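Local coordinates for protein Esterase/lipase (Lactobacillus rhamnosus, PDB 4N5H) that probably hydrolyses carboxylic esters, and may also transfer acyl groups, as an esterase of the alpha/beta hydrolase fold, at residues 5-10 with 203-208. The protein carries 1 engineered substitution. Sequence-based numbering, arbitrary orientation.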
ATOM      1  N   GLU A   5      21.035   1.502  32.248  1.00 48.78           N
ATOM      2  CA  GLU A   5      20.987   1.131  30.865  1.00 51.04           C
ATOM      3  C   GLU A   5      20.050  -0.102  30.709  1.00 46.12           C
ATOM      4  O   GLU A   5      19.353  -0.217  29.687  1.00 41.09           O
ATOM      5  CB  GLU A   5      22.420   0.946  30.285  1.00 54.67           C
ATOM      6  CG  GLU A   5      22.883  -0.484  30.025  1.00 58.52           C
ATOM      7  N   ALA A   6      20.019  -0.984  31.715  1.00 40.57           N
ATOM      8  CA  ALA A   6      19.101  -2.103  31.745  1.00 39.20           C
ATOM      9  C   ALA A   6      17.636  -1.651  31.883  1.00 41.94           C
ATOM     10  O   ALA A   6      16.746  -2.213  31.232  1.00 35.80           O
ATOM     11  CB  ALA A   6      19.414  -3.017  32.904  1.00 42.75           C
ATOM     12  N   MET A   7      17.376  -0.689  32.777  1.00 38.25           N
ATOM     13  CA  MET A   7      16.038  -0.190  32.985  1.00 38.98           C
ATOM     14  C   MET A   7      15.548   0.489  31.670  1.00 29.77           C
ATOM     15  O   MET A   7      14.391   0.263  31.272  1.00 30.08           O
ATOM     16  CB  MET A   7      15.970   0.794  34.140  1.00 41.07           C
ATOM     17  CG  MET A   7      15.898   0.168  35.521  1.00 52.74           C
ATOM     18  SD  MET A   7      15.675   1.393  36.866  1.00 68.41           S
ATOM     19  CE  MET A   7      17.137   2.445  36.755  1.00 53.83           C
ATOM     20  N   LEU A   8      16.417   1.258  31.013  1.00 27.70           N
ATOM     21  CA  LEU A   8      16.058   1.898  29.763  1.00 32.05           C
ATOM     22  C   LEU A   8      15.732   0.856  28.732  1.00 33.82           C
ATOM     23  O   LEU A   8      14.761   0.983  27.958  1.00 26.58           O
ATOM     24  CB  LEU A   8      17.145   2.807  29.277  1.00 30.03           C
ATOM     25  CG  LEU A   8      16.919   3.468  27.930  1.00 33.22           C
ATOM     26  CD1 LEU A   8      15.680   4.361  28.038  1.00 30.61           C
ATOM     27  CD2 LEU A   8      18.135   4.289  27.477  1.00 38.88           C
ATOM     28  N   ALA A   9      16.545  -0.208  28.687  1.00 29.30           N
ATOM     29  CA  ALA A   9      16.303  -1.279  27.725  1.00 30.37           C
ATOM     30  C   ALA A   9      14.972  -1.992  27.953  1.00 28.54           C
ATOM     31  O   ALA A   9      14.283  -2.334  26.983  1.00 31.69           O
ATOM     32  CB  ALA A   9      17.506  -2.262  27.656  1.00 32.68           C
ATOM     33  N   LYS A  10      14.546  -2.133  29.193  1.00 27.09           N
ATOM     34  CA  LYS A  10      13.245  -2.701  29.500  1.00 29.58           C
ATOM     35  C   LYS A  10      12.040  -1.794  29.048  1.00 26.23           C
ATOM     36  O   LYS A  10      11.005  -2.272  28.524  1.00 26.25           O
ATOM     37  CB  LYS A  10      13.127  -2.888  30.976  1.00 35.04           C
ATOM     38  CG  LYS A  10      13.691  -4.238  31.435  1.00 47.11           C
ATOM     39  CD  LYS A  10      13.108  -4.628  32.778  1.00 50.16           C
ATOM     40  CE  LYS A  10      11.586  -4.448  32.742  1.00 56.19           C
ATOM     41  NZ  LYS A  10      10.851  -5.514  33.476  1.00 59.89           N
ATOM     42  N   ALA A 203       8.071   2.922  37.704  1.00 29.82           N
ATOM     43  CA  ALA A 203       7.641   4.280  37.968  1.00 33.00           C
ATOM     44  C   ALA A 203       8.792   5.154  38.381  1.00 34.66           C
ATOM     45  O   ALA A 203       8.856   6.310  37.978  1.00 26.94           O
ATOM     46  CB  ALA A 203       6.556   4.388  39.029  1.00 36.40           C
ATOM     47  N   ALA A 204       9.664   4.669  39.248  1.00 29.04           N
ATOM     48  CA  ALA A 204      10.640   5.603  39.799  1.00 30.39           C
ATOM     49  C   ALA A 204      11.571   6.031  38.662  1.00 28.81           C
ATOM     50  O   ALA A 204      12.091   7.158  38.635  1.00 29.51           O
ATOM     51  CB  ALA A 204      11.411   4.965  40.963  1.00 30.84           C
ATOM     52  N   PHE A 205      11.821   5.125  37.730  1.00 26.42           N
ATOM     53  CA  PHE A 205      12.638   5.422  36.563  1.00 27.23           C
ATOM     54  C   PHE A 205      11.961   6.466  35.623  1.00 25.37           C
ATOM     55  O   PHE A 205      12.623   7.372  35.108  1.00 25.06           O
ATOM     56  CB  PHE A 205      12.921   4.166  35.762  1.00 28.42           C
ATOM     57  CG  PHE A 205      13.797   4.385  34.581  1.00 28.41           C
ATOM     58  CD1 PHE A 205      15.131   4.685  34.743  1.00 30.58           C
ATOM     59  CD2 PHE A 205      13.259   4.336  33.251  1.00 25.98           C
ATOM     60  CE1 PHE A 205      15.961   4.871  33.642  1.00 32.19           C
ATOM     61  CE2 PHE A 205      14.072   4.571  32.176  1.00 25.62           C
ATOM     62  CZ  PHE A 205      15.417   4.850  32.351  1.00 31.46           C
ATOM     63  N   TYR A 206      10.675   6.291  35.362  1.00 23.95           N
ATOM     64  CA  TYR A 206       9.907   7.322  34.618  1.00 22.52           C
ATOM     65  C   TYR A 206       9.993   8.738  35.275  1.00 21.78           C
ATOM     66  O   TYR A 206      10.193   9.797  34.611  1.00 19.10           O
ATOM     67  CB  TYR A 206       8.431   6.964  34.435  1.00 24.61           C
ATOM     68  CG  TYR A 206       8.155   6.011  33.315  1.00 23.85           C
ATOM     69  CD1 TYR A 206       8.440   4.689  33.429  1.00 23.62           C
ATOM     70  CD2 TYR A 206       7.569   6.431  32.137  1.00 22.55           C
ATOM     71  CE1 TYR A 206       8.203   3.815  32.372  1.00 22.85           C
ATOM     72  CE2 TYR A 206       7.274   5.547  31.123  1.00 22.42           C
ATOM     73  CZ  TYR A 206       7.560   4.222  31.256  1.00 22.67           C
ATOM     74  OH  TYR A 206       7.339   3.295  30.217  1.00 22.15           O
ATOM     75  N   LEU A 207       9.804   8.744  36.567  1.00 18.28           N
ATOM     76  CA  LEU A 207       9.811   9.974  37.328  1.00 19.64           C
ATOM     77  C   LEU A 207      11.185  10.649  37.294  1.00 21.86           C
ATOM     78  O   LEU A 207      11.272  11.882  37.152  1.00 22.23           O
ATOM     79  CB  LEU A 207       9.319   9.700  38.750  1.00 21.21           C
ATOM     80  CG  LEU A 207       7.878   9.217  38.897  1.00 25.16           C
ATOM     81  CD1 LEU A 207       7.550   8.744  40.306  1.00 26.05           C
ATOM     82  CD2 LEU A 207       6.998  10.356  38.469  1.00 25.69           C
ATOM     83  N   ASP A 208      12.238   9.852  37.397  1.00 22.29           N
ATOM     84  CA  ASP A 208      13.586  10.356  37.262  1.00 24.05           C
ATOM     85  C   ASP A 208      13.917  10.954  35.912  1.00 21.59           C
ATOM     86  O   ASP A 208      14.574  11.975  35.805  1.00 19.19           O
ATOM     87  CB  ASP A 208      14.583   9.235  37.590  1.00 30.18           C
ATOM     88  CG  ASP A 208      14.746   9.043  39.116  1.00 41.66           C
ATOM     89  OD1 ASP A 208      14.202   9.892  39.899  1.00 37.31           O
ATOM     90  OD2 ASP A 208      15.450   8.073  39.539  1.00 45.72           O
TER
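A Met-aromatic contact between Met7 and Phe205 joins the long N-terminal helix 2-28 to the short helix 203-211 of this alpha/beta hydrolase. Of residues 203-208, Phe205 alone touches residues 5-10; its ring suits the place by offering a flat face to Met7 CB and its far end to Leu8, all through van der Waals and CH-pi contacts. With CG anti to the backbone N (chi1 -178°), the ring reaches out to the flank of the other helix. Met7 CB lies over one of its faces, 4.1 Å from the Phe205 ring centroid and only 14° off the normal, a CH-pi contact offset toward the rim. Beyond it the thioether runs past the CD1 side of the ring: Met7 SD is 4.8 Å from the Phe205 centroid and oblique to it. The bend at chi3 (-61°) lays the methyl beside the CD1 corner, Met7 CE 3.6 Å from Phe205 CD1. An unbranched, flexible chain lets Met7 follow that side of the ring from CB to CE. At the far end, Phe205 CZ meets Leu8 CB at 4.1 Å and lies 4.0 Å from Leu8 N, so backbone as well as side chain receives it. The contact's centre lies about 22 Å from that of the chain. Next door, Tyr206 bonds through OH to Trp15 NE1 of helix 2-28 and meets, edge-to-face, Phe78 between strand 66-72 and helix 86-94.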